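Local coordinates for protein sulfotransferase (Alicyclobacillus acidocaldarius subsp. acidocaldarius, PDB 3RNL) that is probably a sulfotransferase with an alpha-beta-alpha fold, of the kind that transfers sulfuryl groups to acceptor molecules, and binds magnesium ions, at residues Y93-Y104 / Q170-F178. Numbering follows the deposited sequence.
Sequences YLFYPGTAQRMY and QVKRYLDVF. With MG (magnesium ion), chain C.
Tyr174 OH donates to Tyr93 O at 2.8 Å, meeting this carbonyl from well above its plane. With CG beside the backbone N (chi1 -83°), the Tyr174 ring faces the start of helix 99-106, and Ala100 CB stands almost exactly over its centre, 3.6 Å from the centroid, in a CH-pi contact. Selenium SE of Met103, a selenomethionine, comes to the edge of the same ring, a Met-aromatic contact at 3.8 Å from Tyr174 CE1, less certain because this is one of two modelled conformers. A phenylalanine in place of Tyr174 would probably leave Tyr93 O without this donor and Thr99 CG2 without the oxygen it touches.

Three further carbonyls of 93-104 are served differently. A water bridges Leu94 O and Gln170 O, donating to both, at 2.7 Å from Leu94 O. Pro97 O takes a weak, bent bond from Arg173 NH2, which the doubly bent arginine chain brings back to the turn. Tyr96 O receives both Thr99 N and Thr99 OG1 from one face, closing the type I turn before the helix. The amide of Gln170 passes Phe95 without bonding to it; its NE2 bonds weakly to Val164 O and Leu166 O.

Farther along, Ala100 fits as a knob among Arg173, Tyr174, Val177 and Phe178, and the edge of Tyr104 meets the face of Phe178, planes at 71°. Asp176 O binds a magnesium ion away from this interface.

Segments 99-104 and 170-178 run roughly parallel, their axes at 25°, on one side of the parallel sheet: Leu94, Tyr174 and Phe178 rest on strand 111-116, Phe178 also on strand 183-187, while Val171 packs against helix 273-294.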
loop_
_atom_site.group_PDB
_atom_site.type_symbol
_atom_site.label_atom_id
_atom_site.label_comp_id
_atom_site.label_asym_id
_atom_site.label_seq_id
_atom_site.Cartn_x
_atom_site.Cartn_y
_atom_site.Cartn_z
ATOM N N TYR A 93 -5.251 -1.576 -2.139
ATOM C CA TYR A 93 -5.728 -2.901 -1.732
ATOM C C TYR A 93 -5.900 -2.981 -0.206
ATOM O O TYR A 93 -6.830 -3.610 0.290
ATOM C CB TYR A 93 -4.730 -3.958 -2.193
ATOM C CG TYR A 93 -4.883 -4.448 -3.619
ATOM C CD1 TYR A 93 -6.059 -4.257 -4.332
ATOM C CD2 TYR A 93 -3.856 -5.162 -4.228
ATOM C CE1 TYR A 93 -6.205 -4.746 -5.630
ATOM C CE2 TYR A 93 -3.989 -5.653 -5.523
ATOM C CZ TYR A 93 -5.169 -5.449 -6.207
ATOM O OH TYR A 93 -5.300 -5.937 -7.477
ATOM N N LEU A 94 -5.008 -2.341 0.538
ATOM C CA LEU A 94 -5.074 -2.392 2.005
ATOM C C LEU A 94 -6.304 -1.627 2.507
ATOM O O LEU A 94 -6.987 -2.023 3.463
ATOM C CB LEU A 94 -3.789 -1.777 2.577
ATOM C CG LEU A 94 -3.734 -1.759 4.114
ATOM C CD1 LEU A 94 -3.780 -3.192 4.705
ATOM C CD2 LEU A 94 -2.483 -1.012 4.605
ATOM N N PHE A 95 -6.610 -0.535 1.818
ATOM C CA PHE A 95 -7.642 0.394 2.264
ATOM C C PHE A 95 -9.071 -0.087 1.997
ATOM O O PHE A 95 -9.946 0.063 2.854
ATOM C CB PHE A 95 -7.423 1.754 1.585
ATOM C CG PHE A 95 -8.516 2.763 1.869
ATOM C CD1 PHE A 95 -8.592 3.390 3.104
ATOM C CD2 PHE A 95 -9.461 3.081 0.900
ATOM C CE1 PHE A 95 -9.593 4.328 3.370
ATOM C CE2 PHE A 95 -10.471 4.007 1.163
ATOM C CZ PHE A 95 -10.535 4.626 2.397
ATOM N N TYR A 96 -9.322 -0.655 0.824
ATOM C CA TYR A 96 -10.696 -1.036 0.468
ATOM C C TYR A 96 -11.065 -2.340 1.178
ATOM O O TYR A 96 -10.361 -3.344 1.053
ATOM C CB TYR A 96 -10.844 -1.152 -1.053
ATOM C CG TYR A 96 -10.945 0.218 -1.697
ATOM C CD1 TYR A 96 -12.053 1.032 -1.458
ATOM C CD2 TYR A 96 -9.930 0.710 -2.500
ATOM C CE1 TYR A 96 -12.146 2.300 -2.027
ATOM C CE2 TYR A 96 -10.020 1.973 -3.083
ATOM C CZ TYR A 96 -11.129 2.757 -2.839
ATOM O OH TYR A 96 -11.228 4.021 -3.402
ATOM N N PRO A 97 -12.148 -2.307 1.965
ATOM C CA PRO A 97 -12.377 -3.316 3.011
ATOM C C PRO A 97 -12.770 -4.703 2.521
ATOM O O PRO A 97 -12.655 -5.643 3.300
ATOM C CB PRO A 97 -13.492 -2.693 3.862
ATOM C CG PRO A 97 -14.246 -1.856 2.887
ATOM C CD PRO A 97 -13.193 -1.271 1.965
ATOM N N GLY A 98 -13.223 -4.835 1.277
ATOM C CA GLY A 98 -13.619 -6.138 0.776
ATOM C C GLY A 98 -12.518 -6.843 0.001
ATOM O O GLY A 98 -12.686 -7.991 -0.443
ATOM N N THR A 99 -11.376 -6.172 -0.135
ATOM C CA THR A 99 -10.310 -6.651 -1.009
ATOM C C THR A 99 -9.722 -7.989 -0.565
ATOM O O THR A 99 -9.583 -8.914 -1.377
ATOM C CB THR A 99 -9.182 -5.596 -1.124
ATOM O OG1 THR A 99 -9.762 -4.332 -1.500
ATOM C CG2 THR A 99 -8.156 -6.012 -2.181
ATOM N N ALA A 100 -9.369 -8.085 0.716
ATOM C CA ALA A 100 -8.717 -9.288 1.223
ATOM C C ALA A 100 -9.567 -10.518 0.927
ATOM O O ALA A 100 -9.048 -11.528 0.470
ATOM C CB ALA A 100 -8.464 -9.178 2.736
ATOM N N GLN A 101 -10.864 -10.432 1.201
ATOM C CA GLN A 101 -11.740 -11.594 1.010
ATOM C C GLN A 101 -11.876 -11.985 -0.472
ATOM O O GLN A 101 -11.923 -13.176 -0.814
ATOM C CB GLN A 101 -13.118 -11.377 1.668
ATOM C CG GLN A 101 -14.014 -12.642 1.608
ATOM C CD GLN A 101 -13.468 -13.780 2.465
ATOM O OE1 GLN A 101 -13.293 -13.630 3.669
ATOM N NE2 GLN A 101 -13.189 -14.924 1.839
ATOM N N ARG A 102 -11.924 -10.999 -1.372
ATOM C CA ARG A 102 -11.971 -11.322 -2.809
ATOM C C ARG A 102 -10.693 -12.003 -3.275
ATOM O O ARG A 102 -10.729 -12.938 -4.094
ATOM C CB ARG A 102 -12.183 -10.067 -3.670
ATOM C CG ARG A 102 -13.496 -9.389 -3.418
ATOM C CD ARG A 102 -13.726 -8.134 -4.309
ATOM N NE ARG A 102 -14.807 -7.411 -3.670
ATOM C CZ ARG A 102 -14.657 -6.287 -2.977
ATOM N NH1 ARG A 102 -13.473 -5.662 -2.923
ATOM N NH2 ARG A 102 -15.718 -5.758 -2.386
HETATM N N MSE A 103 -9.551 -11.520 -2.794
HETATM C CA MSE A 103 -8.273 -12.162 -3.118
HETATM C C MSE A 103 -8.250 -13.585 -2.610
HETATM O O MSE A 103 -7.814 -14.501 -3.305
HETATM C CB MSE A 103 -7.104 -11.421 -2.472
HETATM C CG MSE A 103 -6.778 -10.087 -3.088
HETATM SE SE MSE A 103 -5.462 -9.198 -1.932
HETATM C CE MSE A 103 -4.827 -7.881 -3.204
ATOM N N TYR A 104 -8.691 -13.765 -1.371
ATOM C CA TYR A 104 -8.676 -15.092 -0.768
ATOM C C TYR A 104 -9.578 -16.064 -1.518
ATOM O O TYR A 104 -9.277 -17.273 -1.678
ATOM C CB TYR A 104 -9.118 -14.982 0.702
ATOM C CG TYR A 104 -9.060 -16.307 1.427
ATOM C CD1 TYR A 104 -7.904 -16.706 2.092
ATOM C CD2 TYR A 104 -10.164 -17.165 1.434
ATOM C CE1 TYR A 104 -7.846 -17.921 2.744
ATOM C CE2 TYR A 104 -10.112 -18.371 2.081
ATOM C CZ TYR A 104 -8.947 -18.747 2.731
ATOM O OH TYR A 104 -8.893 -19.945 3.400
ATOM N N GLN A 170 -7.523 -1.999 8.850
ATOM C CA GLN A 170 -7.183 -2.466 7.508
ATOM C C GLN A 170 -6.273 -3.677 7.595
ATOM O O GLN A 170 -6.463 -4.667 6.890
ATOM C CB GLN A 170 -6.460 -1.357 6.727
ATOM C CG GLN A 170 -7.293 -0.067 6.638
ATOM C CD GLN A 170 -6.514 1.071 5.976
ATOM O OE1 GLN A 170 -5.832 0.859 4.986
ATOM N NE2 GLN A 170 -6.636 2.282 6.514
ATOM N N VAL A 171 -5.259 -3.583 8.447
ATOM C CA VAL A 171 -4.346 -4.709 8.641
ATOM C C VAL A 171 -5.075 -5.892 9.296
ATOM O O VAL A 171 -4.882 -7.062 8.895
ATOM C CB VAL A 171 -3.140 -4.269 9.485
ATOM C CG1 VAL A 171 -2.267 -5.468 9.847
ATOM C CG2 VAL A 171 -2.325 -3.199 8.716
ATOM N N LYS A 172 -5.936 -5.603 10.273
ATOM C CA LYS A 172 -6.681 -6.691 10.920
ATOM C C LYS A 172 -7.467 -7.503 9.892
ATOM O O LYS A 172 -7.537 -8.725 9.973
ATOM C CB LYS A 172 -7.641 -6.160 11.986
ATOM C CG LYS A 172 -8.439 -7.293 12.663
ATOM C CD LYS A 172 -9.353 -6.766 13.754
ATOM C CE LYS A 172 -10.020 -7.913 14.540
ATOM N NZ LYS A 172 -11.134 -8.578 13.777
ATOM N N ARG A 173 -8.080 -6.824 8.931
ATOM C CA ARG A 173 -8.869 -7.546 7.923
ATOM C C ARG A 173 -7.994 -8.551 7.159
ATOM O O ARG A 173 -8.411 -9.682 6.915
ATOM C CB ARG A 173 -9.557 -6.558 6.962
ATOM C CG ARG A 173 -10.459 -7.198 5.893
ATOM C CD ARG A 173 -11.643 -7.994 6.469
ATOM N NE ARG A 173 -12.393 -7.308 7.532
ATOM C CZ ARG A 173 -13.365 -6.426 7.327
ATOM N NH1 ARG A 173 -14.004 -5.881 8.370
ATOM N NH2 ARG A 173 -13.699 -6.078 6.081
ATOM N N TYR A 174 -6.775 -8.154 6.786
ATOM C CA TYR A 174 -5.866 -9.093 6.112
ATOM C C TYR A 174 -5.408 -10.219 7.025
ATOM O O TYR A 174 -5.324 -11.379 6.591
ATOM C CB TYR A 174 -4.656 -8.382 5.497
ATOM C CG TYR A 174 -4.994 -7.815 4.137
ATOM C CD1 TYR A 174 -4.779 -8.567 2.978
ATOM C CD2 TYR A 174 -5.589 -6.560 4.012
ATOM C CE1 TYR A 174 -5.108 -8.059 1.717
ATOM C CE2 TYR A 174 -5.920 -6.040 2.750
ATOM C CZ TYR A 174 -5.688 -6.799 1.614
ATOM O OH TYR A 174 -6.032 -6.294 0.370
ATOM N N LEU A 175 -5.086 -9.896 8.275
ATOM C CA LEU A 175 -4.685 -10.956 9.213
ATOM C C LEU A 175 -5.829 -11.927 9.458
ATOM O O LEU A 175 -5.609 -13.151 9.573
ATOM C CB LEU A 175 -4.213 -10.370 10.539
ATOM C CG LEU A 175 -2.913 -9.559 10.425
ATOM C CD1 LEU A 175 -2.651 -8.782 11.702
ATOM C CD2 LEU A 175 -1.765 -10.499 10.137
ATOM N N ASP A 176 -7.048 -11.403 9.562
ATOM C CA ASP A 176 -8.198 -12.285 9.760
ATOM C C ASP A 176 -8.390 -13.197 8.550
ATOM O O ASP A 176 -8.606 -14.396 8.678
ATOM C CB ASP A 176 -9.492 -11.487 9.959
ATOM C CG ASP A 176 -9.554 -10.788 11.303
ATOM O OD1 ASP A 176 -8.751 -11.130 12.211
ATOM O OD2 ASP A 176 -10.431 -9.908 11.461
ATOM N N VAL A 177 -8.348 -12.632 7.361
ATOM C CA VAL A 177 -8.656 -13.436 6.167
ATOM C C VAL A 177 -7.544 -14.443 5.826
ATOM O O VAL A 177 -7.815 -15.633 5.558
ATOM C CB VAL A 177 -8.933 -12.509 4.953
ATOM C CG1 VAL A 177 -9.016 -13.313 3.651
ATOM C CG2 VAL A 177 -10.224 -11.709 5.183
ATOM N N PHE A 178 -6.307 -13.952 5.766
ATOM C CA PHE A 178 -5.194 -14.797 5.338
ATOM C C PHE A 178 -4.450 -15.531 6.443
ATOM O O PHE A 178 -3.833 -16.564 6.183
ATOM C CB PHE A 178 -4.203 -13.956 4.510
ATOM C CG PHE A 178 -4.718 -13.638 3.146
ATOM C CD1 PHE A 178 -4.593 -14.570 2.133
ATOM C CD2 PHE A 178 -5.392 -12.446 2.889
ATOM C CE1 PHE A 178 -5.095 -14.306 0.853
ATOM C CE2 PHE A 178 -5.902 -12.185 1.616
ATOM C CZ PHE A 178 -5.757 -13.124 0.601
HETATM MG MG MG C . -9.245 -15.976 10.265
HETATM O O HOH W 1 -8.190 -4.186 4.608
HETATM O O HOH W 2 -8.996 -15.106 12.081
HETATM O O HOH W 3 -10.177 -16.601 8.358
HETATM O O HOH W 4 -11.447 -14.677 10.296
HETATM O O HOH W 5 -7.193 -17.152 9.648
#